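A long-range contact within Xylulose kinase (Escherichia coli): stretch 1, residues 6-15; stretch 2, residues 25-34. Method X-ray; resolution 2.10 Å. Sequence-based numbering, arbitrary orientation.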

ATOM      1  N   ASP A   6     -25.454  28.472 -12.359  1.00 23.08           N
ATOM      2  CA  ASP A   6     -24.117  28.066 -11.946  1.00 13.40           C
ATOM      3  C   ASP A   6     -23.337  27.446 -13.088  1.00 25.20           C
ATOM      4  O   ASP A   6     -23.624  26.342 -13.530  1.00 24.13           O
ATOM      5  N   LEU A   7     -22.358  28.190 -13.572  1.00 24.82           N
ATOM      6  CA  LEU A   7     -21.408  27.710 -14.547  1.00 19.26           C
ATOM      7  C   LEU A   7     -20.317  26.927 -13.854  1.00 33.44           C
ATOM      8  O   LEU A   7     -19.342  27.488 -13.375  1.00 25.83           O
ATOM      9  N   GLY A   8     -20.495  25.619 -13.804  1.00 21.58           N
ATOM     10  CA  GLY A   8     -19.491  24.740 -13.265  1.00 26.17           C
ATOM     11  C   GLY A   8     -18.446  24.364 -14.271  1.00 30.00           C
ATOM     12  O   GLY A   8     -18.384  24.917 -15.358  1.00 23.37           O
ATOM     13  N   THR A   9     -17.606  23.413 -13.900  1.00 25.23           N
ATOM     14  CA  THR A   9     -16.625  22.881 -14.820  1.00 32.45           C
ATOM     15  C   THR A   9     -17.215  21.756 -15.669  1.00 21.61           C
ATOM     16  O   THR A   9     -16.946  21.666 -16.843  1.00 30.02           O
ATOM     17  N   SER A  10     -18.027  20.918 -15.056  1.00 28.37           N
ATOM     18  CA  SER A  10     -18.485  19.708 -15.710  1.00 29.31           C
ATOM     19  C   SER A  10     -19.914  19.829 -16.182  1.00 31.15           C
ATOM     20  O   SER A  10     -20.433  18.912 -16.786  1.00 37.08           O
ATOM     21  N   GLY A  11     -20.514  20.968 -15.902  1.00 34.06           N
ATOM     22  CA  GLY A  11     -21.807  21.331 -16.446  1.00 29.97           C
ATOM     23  C   GLY A  11     -22.350  22.672 -15.981  1.00 24.57           C
ATOM     24  O   GLY A  11     -21.789  23.307 -15.108  1.00 22.73           O
ATOM     25  N   VAL A  12     -23.453  23.096 -16.581  1.00 28.70           N
ATOM     26  CA  VAL A  12     -24.252  24.182 -16.036  1.00 30.66           C
ATOM     27  C   VAL A  12     -25.540  23.752 -15.366  1.00 32.60           C
ATOM     28  O   VAL A  12     -26.228  22.850 -15.812  1.00 26.61           O
ATOM     29  N   LYS A  13     -25.848  24.421 -14.268  1.00 29.93           N
ATOM     30  CA  LYS A  13     -27.097  24.220 -13.578  1.00 20.15           C
ATOM     31  C   LYS A  13     -27.858  25.529 -13.489  1.00 30.97           C
ATOM     32  O   LYS A  13     -27.300  26.547 -13.122  1.00 24.86           O
ATOM     33  N   VAL A  14     -29.143  25.501 -13.858  1.00 26.90           N
ATOM     34  CA  VAL A  14     -30.051  26.609 -13.643  1.00 20.88           C
ATOM     35  C   VAL A  14     -31.210  26.225 -12.747  1.00 31.35           C
ATOM     36  O   VAL A  14     -31.741  25.128 -12.842  1.00 28.48           O
ATOM     37  N   ILE A  15     -31.588  27.140 -11.867  1.00 30.54           N
ATOM     38  CA  ILE A  15     -32.716  26.934 -10.976  1.00 24.10           C
ATOM     39  C   ILE A  15     -33.731  28.063 -10.999  1.00 35.93           C
ATOM     40  O   ILE A  15     -33.408  29.209 -11.322  1.00 33.69           O
ATOM     41  N   ALA A  25     -37.962  24.623  -9.811  1.00 41.76           N
ATOM     42  CA  ALA A  25     -37.508  23.882 -10.963  1.00 37.32           C
ATOM     43  C   ALA A  25     -36.006  23.997 -11.141  1.00 33.60           C
ATOM     44  O   ALA A  25     -35.423  24.981 -10.785  1.00 32.79           O
ATOM     45  N   ALA A  26     -35.407  22.966 -11.705  1.00 28.87           N
ATOM     46  CA  ALA A  26     -33.985  22.905 -11.974  1.00 29.05           C
ATOM     47  C   ALA A  26     -33.707  22.278 -13.311  1.00 33.39           C
ATOM     48  O   ALA A  26     -34.506  21.543 -13.833  1.00 41.04           O
ATOM     49  N   GLN A  27     -32.551  22.579 -13.847  1.00 34.94           N
ATOM     50  CA  GLN A  27     -32.142  22.043 -15.094  1.00 25.41           C
ATOM     51  C   GLN A  27     -30.634  22.032 -15.203  1.00 36.67           C
ATOM     52  O   GLN A  27     -29.986  22.969 -14.834  1.00 27.24           O
ATOM     53  N   THR A  28     -30.097  20.932 -15.714  1.00 30.57           N
ATOM     54  CA  THR A  28     -28.667  20.754 -15.878  1.00 29.11           C
ATOM     55  C   THR A  28     -28.223  20.391 -17.280  1.00 39.89           C
ATOM     56  O   THR A  28     -28.904  19.695 -17.989  1.00 34.68           O
ATOM     57  N   GLU A  29     -27.059  20.862 -17.672  1.00 35.79           N
ATOM     58  CA  GLU A  29     -26.502  20.526 -18.971  1.00 35.43           C
ATOM     59  C   GLU A  29     -25.021  20.257 -18.851  1.00 34.18           C
ATOM     60  O   GLU A  29     -24.313  20.967 -18.164  1.00 33.05           O
ATOM     61  N   LYS A  30     -24.558  19.225 -19.533  1.00 30.28           N
ATOM     62  CA  LYS A  30     -23.191  18.781 -19.385  1.00 44.25           C
ATOM     63  C   LYS A  30     -22.224  19.631 -20.171  1.00 40.39           C
ATOM     64  O   LYS A  30     -22.595  20.286 -21.129  1.00 26.55           O
ATOM     65  N   LEU A  31     -20.974  19.624 -19.727  1.00 32.57           N
ATOM     66  CA  LEU A  31     -19.885  20.311 -20.389  1.00 33.74           C
ATOM     67  C   LEU A  31     -18.703  19.354 -20.544  1.00 43.58           C
ATOM     68  O   LEU A  31     -18.399  18.602 -19.638  1.00 43.27           O
ATOM     69  N   THR A  32     -18.012  19.406 -21.670  1.00 41.45           N
ATOM     70  CA  THR A  32     -16.719  18.737 -21.774  1.00 43.25           C
ATOM     71  C   THR A  32     -15.544  19.621 -21.399  1.00 36.14           C
ATOM     72  O   THR A  32     -15.643  20.832 -21.403  1.00 35.38           O
ATOM     73  N   VAL A  33     -14.428  18.983 -21.085  1.00 38.80           N
ATOM     74  CA  VAL A  33     -13.169  19.674 -20.877  1.00 33.41           C
ATOM     75  C   VAL A  33     -12.149  19.142 -21.859  1.00 49.07           C
ATOM     76  O   VAL A  33     -12.201  17.986 -22.259  1.00 40.49           O
ATOM     77  N   SER A  34     -11.229  20.002 -22.254  1.00 36.01           N
ATOM     78  CA  SER A  34     -10.279  19.658 -23.282  1.00 37.16           C
ATOM     79  C   SER A  34      -8.859  19.790 -22.747  1.00 33.75           C
ATOM     80  O   SER A  34      -8.494  20.803 -22.175  1.00 28.24           O
TER

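What forms the apolar centre? L31 does: its CA-to-CB bond points toward stretch 1, and it has the largest covered area of any residue here. Its chi1 lies between wells at -116°, and L31 CD2 reaches L7 CD2 at 3.9 Å and V12 CG1 at 4.2 Å. L31 CB also packs 3.7 Å from T9 O, while L31 N donates to S10 O at 3.1 Å.

How do side chains pair along the antiparallel strands? V12 and V14, both m, share a face with E29 and Q27. V12 CG2 lies 3.8 Å from E29 CB, and V14 CG2 lies 3.8 Å from Q27 CB, so each valine meets the aliphatic base of a longer chain whose end leads away. On the other face, I15 (chi1 p) brings CG2 to 4.2 Å from A26 CB.

What would a CB at G11 meet? An ideal CB there would sit 2.7 Å from E29 O, a clash; G11 CA lies 4.1 Å from K30 CA.

What happens at the polar edge? K13, chi1 t, passes its CG 3.9 Å from T28 OG1, then leads away; its NZ is hydrogen-bonded elsewhere in the structure. No side chain hydrogen-bonds across the contact, so the polar links are backbone ones, such as V14 N to Q27 O at 2.8 Å.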

ATOM      1  CB  ASP A   6     -24.175  27.121 -10.755  1.00 24.47           C
ATOM      2  CG  ASP A   6     -22.813  26.610 -10.344  1.00 25.44           C
ATOM      3  OD1 ASP A   6     -22.713  25.417 -10.052  1.00 33.87           O
ATOM      4  OD2 ASP A   6     -21.799  27.319 -10.273  1.00 25.44           O
ATOM      5  CB  LEU A   7     -20.810  28.894 -15.310  1.00 26.85           C
ATOM      6  CG  LEU A   7     -20.495  28.758 -16.778  1.00 32.72           C
ATOM      7  CD1 LEU A   7     -19.480  29.764 -17.204  1.00 23.03           C
ATOM      8  CD2 LEU A   7     -20.034  27.380 -17.111  1.00 34.26           C
ATOM      9  CB  THR A   9     -15.383  22.401 -14.073  1.00 32.47           C
ATOM     10  OG1 THR A   9     -15.032  23.345 -13.063  1.00 34.88           O
ATOM     11  CG2 THR A   9     -14.195  22.442 -14.975  1.00 39.13           C
ATOM     12  CB  SER A  10     -18.363  18.521 -14.775  1.00 45.45           C
ATOM     13  OG  SER A  10     -19.218  18.663 -13.687  1.00 43.91           O
ATOM     14  CB  VAL A  12     -24.551  25.276 -17.058  1.00 31.77           C
ATOM     15  CG1 VAL A  12     -23.298  25.833 -17.633  1.00 35.63           C
ATOM     16  CG2 VAL A  12     -25.447  24.762 -18.160  1.00 67.35           C
ATOM     17  CB  LYS A  13     -26.842  23.643 -12.198  1.00 25.39           C
ATOM     18  CG  LYS A  13     -28.090  23.411 -11.384  1.00 32.65           C
ATOM     19  CD  LYS A  13     -27.753  23.036  -9.968  1.00 31.34           C
ATOM     20  CE  LYS A  13     -28.459  21.781  -9.539  1.00 55.30           C
ATOM     21  NZ  LYS A  13     -28.273  21.509  -8.104  1.00 40.96           N
ATOM     22  CB  VAL A  14     -30.577  27.202 -14.965  1.00 36.34           C
ATOM     23  CG1 VAL A  14     -29.444  27.461 -15.934  1.00 30.95           C
ATOM     24  CG2 VAL A  14     -31.615  26.305 -15.593  1.00 26.17           C
ATOM     25  CB  ILE A  15     -32.249  26.689  -9.540  1.00 24.75           C
ATOM     26  CG1 ILE A  15     -31.729  27.964  -8.896  1.00 22.08           C
ATOM     27  CG2 ILE A  15     -31.247  25.546  -9.477  1.00 28.98           C
ATOM     28  CD1 ILE A  15     -31.582  27.857  -7.414  1.00 23.36           C
ATOM     29  CB  ALA A  25     -38.225  24.312 -12.223  1.00 25.88           C
ATOM     30  CB  ALA A  26     -33.284  22.159 -10.937  1.00 24.67           C
ATOM     31  CB  GLN A  27     -32.802  22.792 -16.227  1.00 37.88           C
ATOM     32  CG  GLN A  27     -32.603  22.195 -17.572  1.00 64.29           C
ATOM     33  CD  GLN A  27     -33.194  20.816 -17.716  1.00 59.96           C
ATOM     34  OE1 GLN A  27     -34.385  20.668 -17.710  1.00 46.30           O
ATOM     35  NE2 GLN A  27     -32.358  19.828 -17.868  1.00 39.12           N
ATOM     36  CB  THR A  28     -28.133  19.686 -14.928  1.00 29.10           C
ATOM     37  OG1 THR A  28     -28.149  20.145 -13.592  1.00 33.27           O
ATOM     38  CG2 THR A  28     -26.738  19.511 -15.110  1.00 35.30           C
ATOM     39  CB  GLU A  29     -26.728  21.657 -19.959  1.00 30.25           C
ATOM     40  CG  GLU A  29     -28.175  21.866 -20.366  1.00 27.53           C
ATOM     41  CD  GLU A  29     -28.633  20.832 -21.354  1.00 48.78           C
ATOM     42  OE1 GLU A  29     -27.842  20.492 -22.249  1.00 38.58           O
ATOM     43  OE2 GLU A  29     -29.771  20.358 -21.225  1.00 53.52           O
ATOM     44  CB  LYS A  30     -23.055  17.299 -19.722  1.00 57.07           C
ATOM     45  CG  LYS A  30     -23.514  16.385 -18.601  1.00 53.35           C
ATOM     46  CD  LYS A  30     -23.201  14.923 -18.863  1.00 53.83           C
ATOM     47  CE  LYS A  30     -24.215  14.036 -18.177  1.00 60.04           C
ATOM     48  NZ  LYS A  30     -23.619  12.824 -17.577  1.00 58.03           N
ATOM     49  CB  LEU A  31     -19.444  21.477 -19.522  1.00 28.85           C
ATOM     50  CG  LEU A  31     -19.560  22.929 -19.962  1.00 30.63           C
ATOM     51  CD1 LEU A  31     -20.526  23.165 -21.062  1.00 34.70           C
ATOM     52  CD2 LEU A  31     -19.850  23.811 -18.791  1.00 27.91           C
ATOM     53  CB  THR A  32     -16.494  18.127 -23.164  1.00 35.14           C
ATOM     54  OG1 THR A  32     -16.517  19.155 -24.149  1.00 40.87           O
ATOM     55  CG2 THR A  32     -17.640  17.229 -23.556  1.00 34.82           C
ATOM     56  CB  VAL A  33     -12.635  19.440 -19.470  1.00 35.97           C
ATOM     57  CG1 VAL A  33     -11.347  20.199 -19.245  1.00 26.71           C
ATOM     58  CG2 VAL A  33     -13.668  19.808 -18.444  1.00 35.04           C
ATOM     59  CB  SER A  34     -10.496  20.522 -24.516  1.00 27.14           C
ATOM     60  OG  SER A  34      -9.290  20.737 -25.201  1.00 38.42           O
TER